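PDB 2P6C: aq_2013 protein from Aquifex aeolicus, which is of unknown function but belongs to the uncharacterised UPF0047 (YjbQ) family and forms an assembly of three copies of the chain. Local coordinates for residues Asp23-Ala28 with Val130-Ile135; Leu38-Ser43 with His97-Leu102. One frame throughout, in Å; residues are numbered along the deposited sequence.

Contact 1 of 2, residues Asp23-Ala28 with Val130-Ile135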
loop_
_atom_site.group_PDB
_atom_site.type_symbol
_atom_site.label_atom_id
_atom_site.label_comp_id
_atom_site.label_asym_id
_atom_site.label_seq_id
_atom_site.Cartn_x
_atom_site.Cartn_y
_atom_site.Cartn_z
ATOM N N ASP A 23 10.460 -15.129 -8.821
ATOM C CA ASP A 23 10.592 -16.581 -8.815
ATOM C C ASP A 23 10.628 -17.130 -7.396
ATOM O O ASP A 23 10.138 -18.224 -7.146
ATOM C CB ASP A 23 11.833 -17.023 -9.587
ATOM C CG ASP A 23 11.603 -17.044 -11.084
ATOM O OD1 ASP A 23 10.433 -16.879 -11.512
ATOM O OD2 ASP A 23 12.588 -17.232 -11.827
ATOM N N GLU A 24 11.190 -16.368 -6.464
ATOM C CA GLU A 24 11.206 -16.777 -5.083
ATOM C C GLU A 24 9.810 -16.915 -4.535
ATOM O O GLU A 24 9.487 -17.864 -3.833
ATOM C CB GLU A 24 11.944 -15.716 -4.281
ATOM C CG GLU A 24 13.270 -16.255 -3.756
ATOM C CD GLU A 24 14.335 -15.866 -4.747
ATOM O OE1 GLU A 24 14.017 -15.246 -5.758
ATOM O OE2 GLU A 24 15.491 -16.148 -4.473
ATOM N N VAL A 25 8.981 -15.929 -4.869
ATOM C CA VAL A 25 7.588 -15.912 -4.403
ATOM C C VAL A 25 6.796 -17.020 -5.085
ATOM O O VAL A 25 5.940 -17.661 -4.465
ATOM C CB VAL A 25 6.896 -14.553 -4.710
ATOM C CG1 VAL A 25 5.401 -14.624 -4.339
ATOM C CG2 VAL A 25 7.575 -13.432 -3.930
ATOM N N LYS A 26 7.073 -17.225 -6.368
ATOM C CA LYS A 26 6.401 -18.269 -7.129
ATOM C C LYS A 26 6.750 -19.624 -6.529
ATOM O O LYS A 26 5.906 -20.512 -6.442
ATOM C CB LYS A 26 6.834 -18.231 -8.593
ATOM C CG LYS A 26 6.234 -17.087 -9.392
ATOM C CD LYS A 26 6.405 -17.324 -10.889
ATOM C CE LYS A 26 5.653 -16.285 -11.690
ATOM N NZ LYS A 26 5.483 -16.721 -13.102
ATOM N N LYS A 27 7.998 -19.780 -6.108
ATOM C CA LYS A 27 8.418 -21.025 -5.484
ATOM C C LYS A 27 7.626 -21.268 -4.227
ATOM O O LYS A 27 7.238 -22.384 -3.908
ATOM C CB LYS A 27 9.886 -20.932 -5.098
ATOM C CG LYS A 27 10.471 -22.309 -4.775
ATOM C CD LYS A 27 11.904 -22.224 -4.256
ATOM C CE LYS A 27 12.462 -23.587 -3.834
ATOM N NZ LYS A 27 13.874 -23.455 -3.483
ATOM N N ALA A 28 7.388 -20.190 -3.484
ATOM C CA ALA A 28 6.644 -20.291 -2.239
ATOM C C ALA A 28 5.187 -20.642 -2.518
ATOM O O ALA A 28 4.590 -21.447 -1.797
ATOM C CB ALA A 28 6.736 -18.988 -1.464
ATOM N N VAL A 130 12.472 -10.502 4.151
ATOM C CA VAL A 130 11.191 -10.268 3.521
ATOM C C VAL A 130 10.322 -11.452 3.916
ATOM O O VAL A 130 10.809 -12.580 3.892
ATOM C CB VAL A 130 11.347 -10.283 1.989
ATOM C CG1 VAL A 130 9.982 -10.540 1.350
ATOM C CG2 VAL A 130 11.920 -8.974 1.453
ATOM N N VAL A 131 9.075 -11.183 4.371
ATOM C CA VAL A 131 8.134 -12.295 4.691
ATOM C C VAL A 131 7.161 -12.524 3.576
ATOM O O VAL A 131 6.690 -11.589 2.927
ATOM C CB VAL A 131 7.384 -12.090 6.050
ATOM C CG1 VAL A 131 6.636 -10.756 6.090
ATOM C CG2 VAL A 131 6.372 -13.204 6.258
ATOM N N ILE A 132 6.947 -13.830 3.300
ATOM C CA ILE A 132 5.901 -14.278 2.386
ATOM C C ILE A 132 4.864 -15.029 3.196
ATOM O O ILE A 132 5.144 -16.021 3.818
ATOM C CB ILE A 132 6.468 -15.250 1.336
ATOM C CG1 ILE A 132 7.522 -14.552 0.480
ATOM C CG2 ILE A 132 5.331 -15.709 0.392
ATOM C CD1 ILE A 132 8.337 -15.532 -0.366
ATOM N N LYS A 133 3.647 -14.488 3.208
ATOM C CA LYS A 133 2.608 -15.158 3.954
ATOM C C LYS A 133 1.427 -15.438 3.043
ATOM O O LYS A 133 0.839 -14.541 2.453
ATOM C CB LYS A 133 2.177 -14.240 5.098
ATOM C CG LYS A 133 1.266 -14.955 6.097
ATOM C CD LYS A 133 2.010 -16.033 6.885
ATOM C CE LYS A 133 1.359 -16.313 8.247
ATOM N NZ LYS A 133 2.327 -16.953 9.133
ATOM N N ILE A 134 1.158 -16.756 2.907
ATOM C CA ILE A 134 0.082 -17.222 2.029
ATOM C C ILE A 134 -1.035 -17.891 2.814
ATOM O O ILE A 134 -0.804 -18.660 3.737
ATOM C CB ILE A 134 0.679 -18.250 1.057
ATOM C CG1 ILE A 134 1.682 -17.527 0.137
ATOM C CG2 ILE A 134 -0.466 -18.822 0.188
ATOM C CD1 ILE A 134 2.536 -18.393 -0.806
ATOM N N ILE A 135 -2.288 -17.570 2.454
ATOM C CA ILE A 135 -3.506 -18.200 3.069
ATOM C C ILE A 135 -4.475 -18.461 1.929
ATOM O O ILE A 135 -4.531 -17.730 0.949
ATOM C CB ILE A 135 -4.170 -17.422 4.235
ATOM C CG1 ILE A 135 -4.707 -16.033 3.765
ATOM C CG2 ILE A 135 -3.194 -17.162 5.420
ATOM C CD1 ILE A 135 -5.665 -15.269 4.730
#
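Ile132 reaches from the strand to the helix with its CD1, which lies 4.0 Å from Ala28 CB and 4.1 Å from Val25 CA. The same methyl touches the valine side chain, Val25 CG2 being 4.2 Å from Ile132 CD1, so one tip meets two residues a helical turn apart. Ala28 CB also rests on the other branch of the isoleucine, 4.0 Å from Ile132 CG2. Two residues on, Ile134 repeats the approach: its CD1 sits 3.8 Å from Ala28 O and also touches Ala28 CB. Both isoleucines have CG1 anti to the carbonyl carbon, and chi2 near 170° (167° in Ile132) then sets CD1 anti to CA, at the helix. The short segments run at 35° to one another, their axes 9.7 Å apart at closest approach. Further out, Leu8 on strand 2-10 and Cys39 on strand 37-43 pack against Ile132, while Leu109 and Ile117 meet Val25. On the opposite face of the strand, Lys133 forms a salt bridge with Glu36 of the second subunit. With no hydrogen bond between the two segments, helix 22-32 is held on the four-stranded antiparallel sheet here by apolar contact, Ala28 and Val25 against the tips of two isoleucines.

Contact 2 of 2, residues Leu38-Ser43 with His97-Leu102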
loop_
_atom_site.group_PDB
_atom_site.type_symbol
_atom_site.label_atom_id
_atom_site.label_comp_id
_atom_site.label_asym_id
_atom_site.label_seq_id
_atom_site.Cartn_x
_atom_site.Cartn_y
_atom_site.Cartn_z
ATOM N N LEU A 38 -4.537 -15.568 -1.124
ATOM C CA LEU A 38 -3.838 -14.305 -1.104
ATOM C C LEU A 38 -2.395 -14.540 -0.710
ATOM O O LEU A 38 -2.074 -15.418 0.080
ATOM C CB LEU A 38 -4.514 -13.395 -0.078
ATOM C CG LEU A 38 -5.833 -12.815 -0.590
ATOM C CD1 LEU A 38 -6.487 -11.867 0.417
ATOM C CD2 LEU A 38 -5.670 -12.021 -1.887
ATOM N N CYS A 39 -1.497 -13.736 -1.265
ATOM C CA CYS A 39 -0.074 -13.867 -1.000
ATOM C C CYS A 39 0.551 -12.517 -0.656
ATOM O O CYS A 39 0.739 -11.674 -1.533
ATOM C CB CYS A 39 0.613 -14.466 -2.229
ATOM S SG CYS A 39 2.424 -14.586 -2.117
ATOM N N LEU A 40 0.853 -12.317 0.626
ATOM C CA LEU A 40 1.476 -11.084 1.106
ATOM C C LEU A 40 3.001 -11.201 1.028
ATOM O O LEU A 40 3.577 -12.208 1.448
ATOM C CB LEU A 40 1.071 -10.813 2.563
ATOM C CG LEU A 40 1.858 -9.746 3.346
ATOM C CD1 LEU A 40 1.562 -8.338 2.809
ATOM C CD2 LEU A 40 1.479 -9.830 4.815
ATOM N N VAL A 41 3.645 -10.168 0.490
ATOM C CA VAL A 41 5.102 -10.127 0.375
ATOM C C VAL A 41 5.474 -8.770 0.934
ATOM O O VAL A 41 5.189 -7.733 0.339
ATOM C CB VAL A 41 5.541 -10.248 -1.078
ATOM C CG1 VAL A 41 7.045 -10.426 -1.149
ATOM C CG2 VAL A 41 4.818 -11.416 -1.738
ATOM N N SER A 42 6.120 -8.788 2.089
ATOM C CA SER A 42 6.429 -7.557 2.783
ATOM C C SER A 42 7.824 -7.490 3.383
ATOM O O SER A 42 8.341 -8.483 3.904
ATOM C CB SER A 42 5.394 -7.390 3.903
ATOM O OG SER A 42 5.515 -6.147 4.556
ATOM N N SER A 43 8.433 -6.313 3.312
ATOM C CA SER A 43 9.712 -6.108 3.960
ATOM C C SER A 43 9.513 -6.012 5.448
ATOM O O SER A 43 8.587 -5.384 5.927
ATOM C CB SER A 43 10.314 -4.793 3.470
ATOM O OG SER A 43 11.469 -4.504 4.269
ATOM N N HIS A 97 6.026 2.249 -0.136
ATOM C CA HIS A 97 5.201 1.318 0.637
ATOM C C HIS A 97 5.950 0.002 0.824
ATOM O O HIS A 97 6.437 -0.594 -0.137
ATOM C CB HIS A 97 3.860 1.028 -0.029
ATOM C CG HIS A 97 2.830 0.507 0.928
ATOM N ND1 HIS A 97 2.562 1.129 2.129
ATOM C CD2 HIS A 97 2.005 -0.566 0.868
ATOM C CE1 HIS A 97 1.616 0.464 2.767
ATOM N NE2 HIS A 97 1.260 -0.570 2.023
ATOM N N LEU A 98 6.006 -0.467 2.063
ATOM C CA LEU A 98 6.781 -1.676 2.446
ATOM C C LEU A 98 6.305 -3.012 1.804
ATOM O O LEU A 98 7.036 -3.991 1.728
ATOM C CB LEU A 98 6.769 -1.800 3.972
ATOM C CG LEU A 98 5.563 -2.588 4.500
ATOM C CD1 LEU A 98 5.772 -3.069 5.937
ATOM C CD2 LEU A 98 4.278 -1.761 4.509
ATOM N N GLN A 99 5.072 -3.099 1.311
ATOM C CA GLN A 99 4.557 -4.384 0.851
ATOM C C GLN A 99 3.597 -4.391 -0.346
ATOM O O GLN A 99 3.194 -3.354 -0.869
ATOM C CB GLN A 99 3.814 -5.022 2.029
ATOM C CG GLN A 99 2.471 -4.304 2.295
ATOM C CD GLN A 99 1.820 -4.611 3.643
ATOM O OE1 GLN A 99 0.623 -4.363 3.828
ATOM N NE2 GLN A 99 2.601 -5.126 4.592
ATOM N N VAL A 100 3.219 -5.607 -0.734
ATOM C CA VAL A 100 2.243 -5.889 -1.857
ATOM C C VAL A 100 1.514 -7.138 -1.470
ATOM O O VAL A 100 2.028 -7.994 -0.762
ATOM C CB VAL A 100 2.801 -6.040 -3.369
ATOM C CG1 VAL A 100 3.444 -4.731 -3.821
ATOM C CG2 VAL A 100 3.837 -7.148 -3.428
ATOM N N VAL A 101 0.276 -7.243 -1.949
ATOM C CA VAL A 101 -0.541 -8.418 -1.757
ATOM C C VAL A 101 -0.955 -8.906 -3.106
ATOM O O VAL A 101 -1.505 -8.175 -3.917
ATOM C CB VAL A 101 -1.805 -8.059 -0.971
ATOM C CG1 VAL A 101 -2.689 -9.294 -0.809
ATOM C CG2 VAL A 101 -1.431 -7.528 0.400
ATOM N N LEU A 102 -0.676 -10.168 -3.404
ATOM C CA LEU A 102 -1.011 -10.739 -4.700
ATOM C C LEU A 102 -2.005 -11.910 -4.590
ATOM O O LEU A 102 -2.063 -12.632 -3.605
ATOM C CB LEU A 102 0.299 -11.197 -5.351
ATOM C CG LEU A 102 1.160 -10.019 -5.815
ATOM C CD1 LEU A 102 2.599 -10.428 -6.145
ATOM C CD2 LEU A 102 0.608 -9.347 -7.071
#
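Gln99 and Ser42 face each other as a non-hydrogen-bonded antiparallel pair, and their side chains supply the bond the backbone lacks there. Gln99 CB lies 3.2 Å from Ser42 OG, the oxygen that its own amide goes on to reach. CG stands between the backbone N and the carbonyl carbon (chi1 73°) and borders Leu40 CD1; CD follows, 3.8 Å from Leu40 CD1. At the tip, Gln99 NE2 donates to Ser42 OG at 3.1 Å, with the hydroxyl oxygen only 5° out of the amide plane. The other tip atom, OE1, accepts from Val101 N of the second subunit, so the amide is gripped at both ends. Along the same face, Leu40 CD1 also packs on Val101 CG2, at 3.9 Å. Backbone bonds join the hydrogen-bonded pairs Val41-Val100 and Cys39-Leu102: Val41 N to Val100 O at 3.0 Å and Leu102 N to Cys39 O at 2.8 Å, each with its return bond. On the other side of the Gln99-Ser42 pair, Ser43 N donates to Leu98 O at 3.1 Å. Cys39, Val41, Val100 and Leu102 point to the other face, toward helix 22-32 and strand 48-53. Strand 99-104, outermost in its chain's sheet, thus combines regular antiparallel pairing with a buried amide whose two polar atoms tie the neighbouring strand and the next subunit together.

In the fold
Both contacts are buried and use the same four-stranded sheet, in which strands 128-136 and 37-43 are neighbours; their centres lie about 9 Å apart. Contact 1 lays a helix on one face through apolar side chains, whereas contact 2 joins two strands edge to edge, mainly by backbone hydrogen bonds. They meet directly: Val131 N lies 2.8 Å from Ser42 O, a probable hydrogen bond, and Val25 CG1 packs 3.7 Å from Cys39 SG. The face away from the helix turns to the other subunits, bringing charged and polar groups such as Lys133 and Gln99 into the trimer interface. Along the chain, contact 2 is nested within the loop that contact 1 closes.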